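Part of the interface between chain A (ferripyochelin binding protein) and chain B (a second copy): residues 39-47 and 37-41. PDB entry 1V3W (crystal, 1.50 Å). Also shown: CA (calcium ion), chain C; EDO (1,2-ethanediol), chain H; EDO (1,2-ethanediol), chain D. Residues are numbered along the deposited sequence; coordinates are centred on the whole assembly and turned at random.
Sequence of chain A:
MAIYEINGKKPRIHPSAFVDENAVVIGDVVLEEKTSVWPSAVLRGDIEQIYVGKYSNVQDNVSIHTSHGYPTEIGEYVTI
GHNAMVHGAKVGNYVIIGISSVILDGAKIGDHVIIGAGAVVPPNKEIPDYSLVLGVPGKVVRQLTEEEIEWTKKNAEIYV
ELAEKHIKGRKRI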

ATOM      1  N   PRO A  39      -9.522   1.977  -7.283  1.00  6.60           N
ATOM      2  CA  PRO A  39      -9.129   3.120  -6.458  1.00  6.76           C
ATOM      3  C   PRO A  39      -7.733   3.096  -5.858  1.00  7.44           C
ATOM      4  O   PRO A  39      -7.311   2.097  -5.282  1.00  7.09           O
ATOM      5  CB  PRO A  39     -10.199   3.145  -5.371  1.00  5.79           C
ATOM      6  CG  PRO A  39     -11.406   2.644  -6.084  1.00  8.85           C
ATOM      7  CD  PRO A  39     -10.857   1.488  -6.888  1.00  7.67           C
ATOM      8  N   SER A  40      -7.030   4.213  -6.005  1.00  6.05           N
ATOM      9  CA  SER A  40      -5.698   4.387  -5.436  1.00  8.04           C
ATOM     10  C   SER A  40      -4.589   3.554  -6.072  1.00  7.56           C
ATOM     11  O   SER A  40      -3.463   3.533  -5.571  1.00 11.67           O
ATOM     12  CB  SER A  40      -5.752   4.120  -3.926  1.00 11.80           C
ATOM     13  OG  SER A  40      -5.200   5.202  -3.190  1.00 14.77           O
ATOM     14  N   ALA A  41      -4.901   2.865  -7.164  1.00  6.32           N
ATOM     15  CA  ALA A  41      -3.890   2.088  -7.867  1.00  9.90           C
ATOM     16  C   ALA A  41      -3.079   3.088  -8.687  1.00  9.81           C
ATOM     17  O   ALA A  41      -3.617   4.096  -9.147  1.00 11.75           O
ATOM     18  CB  ALA A  41      -4.546   1.067  -8.783  1.00  8.93           C
ATOM     19  N   VAL A  42      -1.791   2.817  -8.861  1.00  6.27           N
ATOM     20  CA  VAL A  42      -0.924   3.704  -9.627  1.00  6.48           C
ATOM     21  C   VAL A  42      -0.146   2.940 -10.689  1.00  5.69           C
ATOM     22  O   VAL A  42       0.576   1.996 -10.375  1.00  7.01           O
ATOM     23  CB  VAL A  42       0.105   4.431  -8.715  1.00  4.18           C
ATOM     24  CG1 VAL A  42       0.996   5.340  -9.557  1.00  7.51           C
ATOM     25  CG2 VAL A  42      -0.623   5.243  -7.645  1.00  7.70           C
ATOM     26  N   LEU A  43      -0.321   3.338 -11.945  1.00  5.98           N
ATOM     27  CA  LEU A  43       0.405   2.733 -13.058  1.00  5.89           C
ATOM     28  C   LEU A  43       1.236   3.882 -13.624  1.00  7.30           C
ATOM     29  O   LEU A  43       0.736   4.717 -14.378  1.00  6.97           O
ATOM     30  CB  LEU A  43      -0.553   2.177 -14.121  1.00  7.27           C
ATOM     31  CG  LEU A  43      -1.314   0.900 -13.743  1.00  9.59           C
ATOM     32  CD1 LEU A  43      -2.339   1.211 -12.665  1.00 16.22           C
ATOM     33  CD2 LEU A  43      -2.002   0.329 -14.969  1.00 13.14           C
ATOM     34  N   ARG A  44       2.505   3.932 -13.232  1.00  7.79           N
ATOM     35  CA  ARG A  44       3.389   5.005 -13.667  1.00  6.31           C
ATOM     36  C   ARG A  44       4.287   4.594 -14.829  1.00  6.64           C
ATOM     37  O   ARG A  44       5.324   3.965 -14.640  1.00  7.81           O
ATOM     38  CB  ARG A  44       4.219   5.497 -12.471  1.00  6.90           C
ATOM     39  CG  ARG A  44       5.103   6.707 -12.756  1.00  7.17           C
ATOM     40  CD  ARG A  44       5.240   7.615 -11.522  1.00  6.75           C
ATOM     41  NE  ARG A  44       5.802   6.934 -10.356  1.00  6.65           N
ATOM     42  CZ  ARG A  44       7.104   6.811 -10.105  1.00  6.25           C
ATOM     43  NH1 ARG A  44       8.000   7.325 -10.939  1.00  7.11           N
ATOM     44  NH2 ARG A  44       7.511   6.181  -9.011  1.00  6.57           N
ATOM     45  N   GLY A  45       3.868   4.953 -16.040  1.00  7.65           N
ATOM     46  CA  GLY A  45       4.638   4.619 -17.227  1.00  8.42           C
ATOM     47  C   GLY A  45       5.557   5.748 -17.649  1.00  8.00           C
ATOM     48  O   GLY A  45       5.457   6.248 -18.772  1.00  9.90           O
ATOM     49  N   ASP A  46       6.458   6.148 -16.755  1.00  6.37           N
ATOM     50  CA  ASP A  46       7.382   7.243 -17.047  1.00  5.93           C
ATOM     51  C   ASP A  46       8.796   6.827 -17.445  1.00 10.04           C
ATOM     52  O   ASP A  46       9.634   7.680 -17.745  1.00 10.29           O
ATOM     53  CB  ASP A  46       7.429   8.233 -15.872  1.00  6.54           C
ATOM     54  CG  ASP A  46       7.799   7.578 -14.550  1.00  7.32           C
ATOM     55  OD1 ASP A  46       8.095   6.364 -14.529  1.00  7.32           O
ATOM     56  OD2 ASP A  46       7.790   8.293 -13.523  1.00  7.65           O
ATOM     57  N   ILE A  47       9.065   5.525 -17.437  1.00  8.85           N
ATOM     58  CA  ILE A  47      10.363   5.010 -17.861  1.00  8.54           C
ATOM     59  C   ILE A  47      10.046   4.032 -18.991  1.00 11.20           C
ATOM     60  O   ILE A  47      10.018   4.428 -20.156  1.00 14.56           O
ATOM     61  CB  ILE A  47      11.116   4.307 -16.703  1.00  8.25           C
ATOM     62  CG1 ILE A  47      11.342   5.300 -15.553  1.00  9.53           C
ATOM     63  CG2 ILE A  47      12.464   3.784 -17.197  1.00 10.99           C
ATOM     64  CD1 ILE A  47      12.079   4.716 -14.357  1.00 11.50           C
TER
ATOM     65  N   VAL B  37       7.719  13.461  -4.174  1.00  6.16           N
ATOM     66  CA  VAL B  37       6.671  12.689  -3.523  1.00  5.80           C
ATOM     67  C   VAL B  37       5.749  12.263  -4.657  1.00  8.19           C
ATOM     68  O   VAL B  37       5.181  13.098  -5.367  1.00  6.28           O
ATOM     69  CB  VAL B  37       5.919  13.543  -2.483  1.00  7.63           C
ATOM     70  CG1 VAL B  37       4.809  12.729  -1.840  1.00  8.48           C
ATOM     71  CG2 VAL B  37       6.894  14.022  -1.410  1.00  8.41           C
ATOM     72  N   TRP B  38       5.606  10.954  -4.812  1.00  7.52           N
ATOM     73  CA  TRP B  38       4.845  10.388  -5.911  1.00  6.24           C
ATOM     74  C   TRP B  38       3.372  10.077  -5.667  1.00  7.17           C
ATOM     75  O   TRP B  38       2.894  10.140  -4.539  1.00  6.69           O
ATOM     76  CB  TRP B  38       5.639   9.184  -6.429  1.00  6.91           C
ATOM     77  CG  TRP B  38       7.013   9.645  -6.853  1.00  6.13           C
ATOM     78  CD1 TRP B  38       8.124   9.775  -6.062  1.00  7.09           C
ATOM     79  CD2 TRP B  38       7.358  10.211  -8.126  1.00  7.34           C
ATOM     80  NE1 TRP B  38       9.136  10.392  -6.766  1.00  7.79           N
ATOM     81  CE2 TRP B  38       8.698  10.658  -8.029  1.00  5.08           C
ATOM     82  CE3 TRP B  38       6.673  10.366  -9.333  1.00  8.01           C
ATOM     83  CZ2 TRP B  38       9.348  11.283  -9.105  1.00  6.71           C
ATOM     84  CZ3 TRP B  38       7.323  10.984 -10.395  1.00  7.51           C
ATOM     85  CH2 TRP B  38       8.653  11.427 -10.275  1.00  6.80           C
ATOM     86  N   PRO B  39       2.624   9.763  -6.739  1.00  6.60           N
ATOM     87  CA  PRO B  39       1.196   9.464  -6.616  1.00  6.76           C
ATOM     88  C   PRO B  39       0.774   8.549  -5.480  1.00  7.44           C
ATOM     89  O   PRO B  39       1.364   7.493  -5.268  1.00  7.09           O
ATOM     90  CB  PRO B  39       0.852   8.858  -7.973  1.00  5.79           C
ATOM     91  CG  PRO B  39       1.767   9.580  -8.900  1.00  8.85           C
ATOM     92  CD  PRO B  39       3.071   9.588  -8.134  1.00  7.67           C
ATOM     93  N   SER B  40      -0.256   8.974  -4.758  1.00  6.05           N
ATOM     94  CA  SER B  40      -0.833   8.191  -3.670  1.00  8.04           C
ATOM     95  C   SER B  40       0.034   8.043  -2.424  1.00  7.56           C
ATOM     96  O   SER B  40      -0.312   7.289  -1.513  1.00 11.67           O
ATOM     97  CB  SER B  40      -1.233   6.807  -4.197  1.00 11.80           C
ATOM     98  OG  SER B  40      -2.589   6.511  -3.896  1.00 14.77           O
ATOM     99  N   ALA B  41       1.159   8.748  -2.383  1.00  6.32           N
ATOM    100  CA  ALA B  41       2.019   8.709  -1.208  1.00  9.90           C
ATOM    101  C   ALA B  41       1.366   9.622  -0.173  1.00  9.81           C
ATOM    102  O   ALA B  41       0.734  10.616  -0.531  1.00 11.75           O
ATOM    103  CB  ALA B  41       3.410   9.215  -1.551  1.00  8.93           C
TER
HETATM  104 CA    CA C3002      -3.057   4.921  -2.181  0.50  9.37          CA
HETATM  105  C1  EDO H2001      -7.737   7.953  -3.169  1.00 33.60           C
HETATM  106  O1  EDO H2001      -6.934   7.578  -4.281  1.00 33.17           O
HETATM  107  C2  EDO H2001      -8.483   9.274  -3.469  1.00 34.49           C
HETATM  108  O2  EDO H2001      -8.164   9.758  -4.781  1.00 37.87           O
HETATM  109  C1  EDO D2001      -4.718   8.446  -6.290  1.00 33.60           C
HETATM  110  O1  EDO D2001      -4.014   8.993  -5.181  1.00 33.17           O
HETATM  111  C2  EDO D2001      -5.670   9.504  -6.894  1.00 34.49           C
HETATM  112  O2  EDO D2001      -5.584  10.743  -6.176  1.00 37.87           O

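What does R44(A), which gives up the most surface in this contact, find on the other chain? Its guanidinium lies flat on the indole of W38(B), the centres 4.2 Å apart and the planes inclined by 21°, and the closest approach is 3.7 Å from R44(A) CZ to W38(B) CE3. R44(A) CZ sits 4.2 Å from the centroid of the six-membered ring of W38(B) but well off its normal, so this is an off-centre cation-pi contact. Of the 283 Å² buried between the stretches, both sides summed, R44(A) contributes 60, W38(B) 53 and V42(A) 49 Å². Arginine suits the place because its planar, delocalised charge can spread over an aromatic face while its N-H groups still point outward, in the guanidinium plane, to acceptors.

How is the arginine held in that pose? CA-to-CB points toward the other stretch, and chi1 t, chi2 147°, chi3 p and chi4 87° together set the head group over W38(B). D46(A), two residues further along the same chain, then fixes one end: R44(A) NH1 donates to D46(A) OD2 at 2.8 Å, a hydrogen bond that is also a salt bridge. NE and NH2 find their hydrogen-bonding partners elsewhere in the structure. The buried charge is thus paired within its own chain, leaving a flat face free for W38(B).

What does V42(A) cover, between the arginine and S40(A)? Its CA-to-CB bond points toward the other stretch, and it packs where W38(B) to A41(B) form a type II turn, closed by a backbone hydrogen bond from A41(B) N to W38(B) O of 3.1 Å. V42(A) CG1 lies 3.9 Å from P39(B) CB, an apolar contact, while V42(A) CG2 comes within 3.8 Å of both P39(B) O and S40(B) CB. A branched, purely hydrocarbon side chain fits here, since it fills space against the proline and the serine methylene without bringing a polar group that would need a partner.

Why do two serine hydroxyls approach so closely without bonding to each other? S40(A) OG and S40(B) OG are 3.0 Å apart, yet each is a ligand of the same calcium ion: the distances from the calcium ion to S40(A) OG and S40(B) OG are both 2.4 Å, with four more ligand atoms supplied elsewhere in the structure. Serine suits this place because its short side chain carries a hydroxyl oxygen that can coordinate calcium. The metal therefore bridges the chains where no direct hydrogen bond links the two stretches.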